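Sulfide-quinone reductase (Aquifex aeolicus, PDB 3HYW) oxidises hydrogen sulfide with FAD as cofactor and passes the electrons to a quinone, probably releasing the accumulated polysulfur typically as cyclooctasulfur. Local coordinates at residues Val277-Phe281 against Asp421-Pro426; Gly264-Ala268 against Asn283-Ile289. The contacts are given in a common frame with arbitrary orientation. Residues are numbered along the deposited sequence.

Contact 1 of 2, residues Val277-Phe281 against Asp421-Pro426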
ATOM      1  N   VAL A 277      15.873  27.076 -23.259  1.00 32.33           N
ATOM      2  CA  VAL A 277      16.866  27.567 -22.311  1.00 32.15           C
ATOM      3  C   VAL A 277      17.890  26.489 -22.026  1.00 31.95           C
ATOM      4  O   VAL A 277      17.630  25.303 -22.256  1.00 31.73           O
ATOM      5  CB  VAL A 277      16.236  28.075 -20.971  1.00 31.94           C
ATOM      6  CG1 VAL A 277      15.390  29.322 -21.202  1.00 31.62           C
ATOM      7  CG2 VAL A 277      15.433  26.976 -20.248  1.00 32.14           C
ATOM      8  N   ASN A 278      19.057  26.912 -21.546  1.00 31.71           N
ATOM      9  CA  ASN A 278      20.068  25.981 -21.062  1.00 31.65           C
ATOM     10  C   ASN A 278      19.982  25.859 -19.531  1.00 31.67           C
ATOM     11  O   ASN A 278      18.991  26.279 -18.939  1.00 31.06           O
ATOM     12  CB  ASN A 278      21.469  26.388 -21.553  1.00 31.58           C
ATOM     13  CG  ASN A 278      21.896  27.778 -21.084  1.00 31.75           C
ATOM     14  OD1 ASN A 278      21.445  28.278 -20.048  1.00 31.63           O
ATOM     15  ND2 ASN A 278      22.801  28.396 -21.843  1.00 30.18           N
ATOM     16  N   ARG A 279      21.014  25.294 -18.898  1.00 32.08           N
ATOM     17  CA  ARG A 279      21.034  25.093 -17.440  1.00 32.31           C
ATOM     18  C   ARG A 279      20.945  26.404 -16.654  1.00 32.64           C
ATOM     19  O   ARG A 279      20.487  26.428 -15.505  1.00 32.52           O
ATOM     20  CB  ARG A 279      22.306  24.350 -17.026  1.00 32.46           C
ATOM     21  CG  ARG A 279      22.437  22.957 -17.622  1.00 33.14           C
ATOM     22  CD  ARG A 279      23.775  22.330 -17.290  1.00 33.26           C
ATOM     23  NE  ARG A 279      23.856  20.981 -17.834  1.00 33.51           N
ATOM     24  CZ  ARG A 279      24.979  20.389 -18.219  1.00 34.25           C
ATOM     25  NH1 ARG A 279      24.932  19.161 -18.713  1.00 34.60           N
ATOM     26  NH2 ARG A 279      26.144  21.021 -18.124  1.00 33.97           N
ATOM     27  N   CYS A 280      21.394  27.484 -17.283  1.00 32.71           N
ATOM     28  CA  CYS A 280      21.472  28.797 -16.649  1.00 33.36           C
ATOM     29  C   CYS A 280      20.263  29.655 -17.044  1.00 32.71           C
ATOM     30  O   CYS A 280      20.242  30.866 -16.834  1.00 32.88           O
ATOM     31  CB  CYS A 280      22.805  29.464 -17.010  1.00 33.71           C
ATOM     32  SG  CYS A 280      24.237  28.484 -16.446  1.00 37.25           S
ATOM     33  N   PHE A 281      19.263  28.991 -17.626  1.00 32.23           N
ATOM     34  CA  PHE A 281      18.001  29.602 -18.068  1.00 31.58           C
ATOM     35  C   PHE A 281      18.182  30.744 -19.059  1.00 31.82           C
ATOM     36  O   PHE A 281      17.392  31.690 -19.124  1.00 31.46           O
ATOM     37  CB  PHE A 281      17.082  29.906 -16.875  1.00 31.30           C
ATOM     38  CG  PHE A 281      16.393  28.673 -16.370  1.00 30.88           C
ATOM     39  CD1 PHE A 281      17.115  27.697 -15.684  1.00 30.58           C
ATOM     40  CD2 PHE A 281      15.059  28.431 -16.676  1.00 29.85           C
ATOM     41  CE1 PHE A 281      16.503  26.513 -15.271  1.00 30.52           C
ATOM     42  CE2 PHE A 281      14.440  27.250 -16.264  1.00 29.21           C
ATOM     43  CZ  PHE A 281      15.162  26.298 -15.550  1.00 30.78           C
ATOM     44  N   ASP A 421      29.415  24.889 -16.568  1.00 41.78           N
ATOM     45  CA  ASP A 421      29.041  24.684 -17.967  1.00 41.87           C
ATOM     46  C   ASP A 421      27.529  24.786 -18.128  1.00 41.71           C
ATOM     47  O   ASP A 421      26.791  23.852 -17.790  1.00 41.68           O
ATOM     48  CB  ASP A 421      29.547  23.327 -18.477  1.00 42.05           C
ATOM     49  CG  ASP A 421      29.258  23.107 -19.962  1.00 42.67           C
ATOM     50  OD1 ASP A 421      29.098  24.098 -20.711  1.00 43.08           O
ATOM     51  OD2 ASP A 421      29.201  21.931 -20.380  1.00 43.36           O
ATOM     52  N   CYS A 422      27.086  25.925 -18.656  1.00 41.55           N
ATOM     53  CA  CYS A 422      25.665  26.209 -18.848  1.00 41.54           C
ATOM     54  C   CYS A 422      25.025  25.361 -19.947  1.00 41.45           C
ATOM     55  O   CYS A 422      23.813  25.194 -19.966  1.00 41.14           O
ATOM     56  CB  CYS A 422      25.446  27.697 -19.160  1.00 41.40           C
ATOM     57  SG  CYS A 422      25.736  28.855 -17.784  1.00 41.98           S
ATOM     58  N   GLU A 423      25.842  24.834 -20.859  1.00 41.51           N
ATOM     59  CA  GLU A 423      25.345  24.078 -22.012  1.00 41.61           C
ATOM     60  C   GLU A 423      24.762  22.724 -21.615  1.00 41.09           C
ATOM     61  O   GLU A 423      25.463  21.858 -21.093  1.00 41.45           O
ATOM     62  CB  GLU A 423      26.450  23.914 -23.061  1.00 41.65           C
ATOM     63  CG  GLU A 423      26.006  23.205 -24.333  1.00 42.53           C
ATOM     64  CD  GLU A 423      27.148  23.000 -25.308  1.00 43.00           C
ATOM     65  OE1 GLU A 423      27.650  24.001 -25.867  1.00 45.19           O
ATOM     66  OE2 GLU A 423      27.544  21.836 -25.516  1.00 45.67           O
ATOM     67  N   GLY A 424      23.471  22.554 -21.879  1.00 40.50           N
ATOM     68  CA  GLY A 424      22.738  21.349 -21.517  1.00 39.63           C
ATOM     69  C   GLY A 424      21.311  21.703 -21.149  1.00 39.05           C
ATOM     70  O   GLY A 424      20.966  22.880 -21.053  1.00 39.16           O
ATOM     71  N   ALA A 425      20.485  20.682 -20.942  1.00 38.38           N
ATOM     72  CA  ALA A 425      19.074  20.868 -20.631  1.00 37.80           C
ATOM     73  C   ALA A 425      18.875  21.554 -19.274  1.00 37.45           C
ATOM     74  O   ALA A 425      19.632  21.302 -18.347  1.00 37.24           O
ATOM     75  CB  ALA A 425      18.358  19.522 -20.652  1.00 37.70           C
ATOM     76  N   PRO A 426      17.844  22.412 -19.152  1.00 37.53           N
ATOM     77  CA  PRO A 426      17.526  22.966 -17.837  1.00 37.66           C
ATOM     78  C   PRO A 426      17.220  21.819 -16.881  1.00 38.00           C
ATOM     79  O   PRO A 426      16.543  20.865 -17.266  1.00 37.70           O
ATOM     80  CB  PRO A 426      16.267  23.797 -18.097  1.00 37.46           C
ATOM     81  CG  PRO A 426      15.708  23.270 -19.382  1.00 37.39           C
ATOM     82  CD  PRO A 426      16.902  22.886 -20.182  1.00 37.29           C
TER
HETATM   83  O   HOH W   1      28.960  19.744 -17.771  1.00 64.63           O

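Contact 2 of 2, residues Gly264-Ala268 against Asn283-Ile289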
ATOM      1  N   GLY A 264      11.246  32.937 -33.470  1.00 33.87           N
ATOM      2  CA  GLY A 264      11.804  31.907 -34.347  1.00 34.17           C
ATOM      3  C   GLY A 264      12.207  30.652 -33.599  1.00 34.48           C
ATOM      4  O   GLY A 264      12.148  30.611 -32.361  1.00 34.18           O
ATOM      5  N   ASP A 265      12.649  29.644 -34.350  1.00 34.61           N
ATOM      6  CA  ASP A 265      12.854  28.294 -33.806  1.00 35.54           C
ATOM      7  C   ASP A 265      14.127  28.091 -32.973  1.00 35.58           C
ATOM      8  O   ASP A 265      14.342  27.006 -32.439  1.00 35.94           O
ATOM      9  CB  ASP A 265      12.729  27.220 -34.911  1.00 35.77           C
ATOM     10  CG  ASP A 265      13.750  27.383 -36.029  1.00 36.96           C
ATOM     11  OD1 ASP A 265      14.820  27.994 -35.819  1.00 37.91           O
ATOM     12  OD2 ASP A 265      13.485  26.870 -37.139  1.00 39.95           O
ATOM     13  N   LYS A 266      14.966  29.125 -32.876  1.00 35.63           N
ATOM     14  CA  LYS A 266      16.104  29.126 -31.943  1.00 35.61           C
ATOM     15  C   LYS A 266      15.670  29.567 -30.542  1.00 35.23           C
ATOM     16  O   LYS A 266      16.381  29.328 -29.562  1.00 35.44           O
ATOM     17  CB  LYS A 266      17.245  30.031 -32.438  1.00 35.62           C
ATOM     18  CG  LYS A 266      17.747  29.751 -33.862  1.00 36.68           C
ATOM     19  CD  LYS A 266      18.331  28.347 -34.015  1.00 38.09           C
ATOM     20  CE  LYS A 266      18.822  28.111 -35.439  1.00 39.14           C
ATOM     21  NZ  LYS A 266      17.709  28.086 -36.443  1.00 39.92           N
ATOM     22  N   VAL A 267      14.508  30.210 -30.458  1.00 34.75           N
ATOM     23  CA  VAL A 267      13.972  30.703 -29.183  1.00 34.44           C
ATOM     24  C   VAL A 267      12.722  29.923 -28.763  1.00 34.64           C
ATOM     25  O   VAL A 267      12.576  29.556 -27.594  1.00 33.98           O
ATOM     26  CB  VAL A 267      13.661  32.222 -29.245  1.00 34.47           C
ATOM     27  CG1 VAL A 267      13.045  32.720 -27.928  1.00 33.91           C
ATOM     28  CG2 VAL A 267      14.922  33.023 -29.582  1.00 33.76           C
ATOM     29  N   ALA A 268      11.827  29.679 -29.717  1.00 34.64           N
ATOM     30  CA  ALA A 268      10.599  28.918 -29.458  1.00 34.96           C
ATOM     31  C   ALA A 268      10.797  27.438 -29.754  1.00 35.20           C
ATOM     32  O   ALA A 268      11.102  27.069 -30.888  1.00 34.79           O
ATOM     33  CB  ALA A 268       9.441  29.475 -30.290  1.00 34.86           C
ATOM     34  N   ASN A 283      18.851  31.492 -23.229  1.00 31.52           N
ATOM     35  CA  ASN A 283      18.723  30.923 -24.567  1.00 31.36           C
ATOM     36  C   ASN A 283      20.113  30.619 -25.131  1.00 31.23           C
ATOM     37  O   ASN A 283      21.005  31.457 -25.026  1.00 31.23           O
ATOM     38  CB  ASN A 283      17.978  31.878 -25.497  1.00 31.47           C
ATOM     39  CG  ASN A 283      17.679  31.254 -26.841  1.00 31.51           C
ATOM     40  OD1 ASN A 283      16.889  30.309 -26.946  1.00 33.74           O
ATOM     41  ND2 ASN A 283      18.313  31.768 -27.875  1.00 30.42           N
ATOM     42  N   PRO A 284      20.308  29.411 -25.700  1.00 31.04           N
ATOM     43  CA  PRO A 284      21.598  29.009 -26.262  1.00 31.27           C
ATOM     44  C   PRO A 284      22.099  29.861 -27.427  1.00 31.52           C
ATOM     45  O   PRO A 284      23.312  29.984 -27.611  1.00 31.70           O
ATOM     46  CB  PRO A 284      21.337  27.574 -26.741  1.00 31.22           C
ATOM     47  CG  PRO A 284      20.198  27.106 -25.900  1.00 31.16           C
ATOM     48  CD  PRO A 284      19.325  28.315 -25.778  1.00 31.07           C
ATOM     49  N   THR A 285      21.182  30.424 -28.215  1.00 31.79           N
ATOM     50  CA  THR A 285      21.549  31.157 -29.434  1.00 32.15           C
ATOM     51  C   THR A 285      21.686  32.656 -29.165  1.00 32.20           C
ATOM     52  O   THR A 285      22.682  33.277 -29.543  1.00 32.45           O
ATOM     53  CB  THR A 285      20.529  30.910 -30.580  1.00 31.99           C
ATOM     54  OG1 THR A 285      20.415  29.506 -30.829  1.00 32.32           O
ATOM     55  CG2 THR A 285      20.962  31.603 -31.866  1.00 32.44           C
ATOM     56  N   TYR A 286      20.676  33.231 -28.520  1.00 32.22           N
ATOM     57  CA  TYR A 286      20.693  34.641 -28.153  1.00 32.46           C
ATOM     58  C   TYR A 286      20.972  34.744 -26.660  1.00 32.65           C
ATOM     59  O   TYR A 286      20.087  34.544 -25.826  1.00 32.40           O
ATOM     60  CB  TYR A 286      19.377  35.327 -28.543  1.00 32.35           C
ATOM     61  CG  TYR A 286      19.072  35.268 -30.030  1.00 32.36           C
ATOM     62  CD1 TYR A 286      18.204  34.305 -30.547  1.00 32.31           C
ATOM     63  CD2 TYR A 286      19.657  36.175 -30.923  1.00 31.99           C
ATOM     64  CE1 TYR A 286      17.921  34.240 -31.918  1.00 32.17           C
ATOM     65  CE2 TYR A 286      19.382  36.122 -32.287  1.00 32.20           C
ATOM     66  CZ  TYR A 286      18.513  35.150 -32.777  1.00 32.34           C
ATOM     67  OH  TYR A 286      18.238  35.100 -34.126  1.00 32.20           O
ATOM     68  N   LYS A 287      22.226  35.044 -26.339  1.00 32.91           N
ATOM     69  CA  LYS A 287      22.732  34.959 -24.970  1.00 33.24           C
ATOM     70  C   LYS A 287      22.169  36.036 -24.037  1.00 32.82           C
ATOM     71  O   LYS A 287      22.311  35.938 -22.817  1.00 32.73           O
ATOM     72  CB  LYS A 287      24.267  34.978 -24.975  1.00 33.66           C
ATOM     73  CG  LYS A 287      24.878  33.753 -25.663  1.00 36.13           C
ATOM     74  CD  LYS A 287      26.332  33.528 -25.240  1.00 39.14           C
ATOM     75  CE  LYS A 287      26.819  32.134 -25.634  1.00 41.33           C
ATOM     76  NZ  LYS A 287      25.932  31.040 -25.112  1.00 42.28           N
ATOM     77  N   ASN A 288      21.517  37.044 -24.620  1.00 32.24           N
ATOM     78  CA  ASN A 288      20.873  38.107 -23.847  1.00 31.93           C
ATOM     79  C   ASN A 288      19.372  37.872 -23.626  1.00 31.98           C
ATOM     80  O   ASN A 288      18.668  38.746 -23.110  1.00 32.25           O
ATOM     81  CB  ASN A 288      21.143  39.486 -24.477  1.00 31.67           C
ATOM     82  CG  ASN A 288      20.480  39.665 -25.838  1.00 31.00           C
ATOM     83  OD1 ASN A 288      20.295  38.712 -26.583  1.00 30.14           O
ATOM     84  ND2 ASN A 288      20.136  40.906 -26.167  1.00 31.42           N
ATOM     85  N   ILE A 289      18.895  36.690 -24.015  1.00 31.85           N
ATOM     86  CA  ILE A 289      17.512  36.276 -23.753  1.00 31.67           C
ATOM     87  C   ILE A 289      17.492  35.176 -22.694  1.00 31.65           C
ATOM     88  O   ILE A 289      18.227  34.194 -22.788  1.00 31.30           O
ATOM     89  CB  ILE A 289      16.773  35.796 -25.036  1.00 31.75           C
ATOM     90  CG1 ILE A 289      16.666  36.935 -26.063  1.00 31.57           C
ATOM     91  CG2 ILE A 289      15.380  35.252 -24.687  1.00 31.59           C
ATOM     92  CD1 ILE A 289      16.016  36.538 -27.384  1.00 31.29           C
TER
HETATM   93  O   HOH W   2      18.795  28.313 -29.304  1.00 27.70           O

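Contact 1 of 2, residues Val277-Phe281 against Asp421-Pro426
V277 meets the end of the C-terminal segment through its side chain, CG2 lying 3.8 Å from P426 CG. N278 opens a type I beta turn that runs to F281, and its OD1 accepts from C280 N at 2.9 Å, an Asx turn; its CA makes a CA-H...O contact with G424 O at 3.2 Å. R279 carries most of the polar contact: its N donates to C422 O (3.0 Å), and its extended side chain brings NH2 to D421 O (2.9 Å), while NE hydrogen-bonds to S428 OG. G424 lies against this arginine, where a CB would clash with R279 NE; its backbone angles alone call for glycine, since a CB would also jam against the preceding carbonyl. C280 forms a disulfide with C422, SG to SG 2.0 Å and chi3 -84°, tying residues 421-426 directly to the turn. F281 points its CA-to-CB bond away, yet its CZ reaches P426 CB at 3.7 Å. Beyond the segments, C280 and F281 rest on helix 314-332, and the F281 backbone hydrogen-bonds to G291 of strand 289-291.

Contact 2 of 2, residues Gly264-Ala268 against Asn283-Ile289
V267 lays its CG2 methyl against the ring of Y286, 3.7 Å from Y286 CD1, and the same methyl comes within 4.3 Å of I289 CD1. These three side chains form the apolar part of a modest contact that buries 247 Å² in all. Next to it, K266 adds the base of its side chain: K266 CB lies 3.6 Å from T285 OG1 and 4.3 Å from Y286 CE1. The rest of that lysine turns back along its own segment, where K266 NZ forms a salt bridge with D265 OD1 at 3.0 Å. A water joins the K266 carbonyl to the T285 hydroxyl, donating to K266 O at 2.6 Å and lying 2.5 Å from T285 OG1 in a hydrogen bond. Each segment also folds upon itself. V267 N and A268 N both donate to G264 O, at 3.1 and 2.8 Å, whereas Y286 to I289 form a type I beta turn with I289 N donating to Y286 O at 3.1 Å. The start of the loop after helix 258-261 packs here against its end, where it runs into strand 289-291: Y286 OH hydrogen-bonds to D84 OD1, I289 packs on P83 and on I103 of strand 100-103, and the N288 backbone pairs with L101 of that same strand.

Both contacts draw on the long loop between helix 258-261 and strand 289-291, an outermost strand of the five-stranded parallel sheet in the FAD-binding, Rossmann-type part of the enzyme. Along the chain the order is 264-268, 277-281, 283-289 and 421-426, so the segments alternate and the two contacts cross; their centres lie 12 Å apart on the same side of the chain's centre. Contact 2 folds the loop onto itself beside the sheet, whereas contact 1 fastens its middle, across 140 residues, to the tail after strand 416-418, with the side chain of F281 about 10 Å from the bound FAD. One residue after 277-281 the chain enters 283-289, so contact 1 leads directly into contact 2.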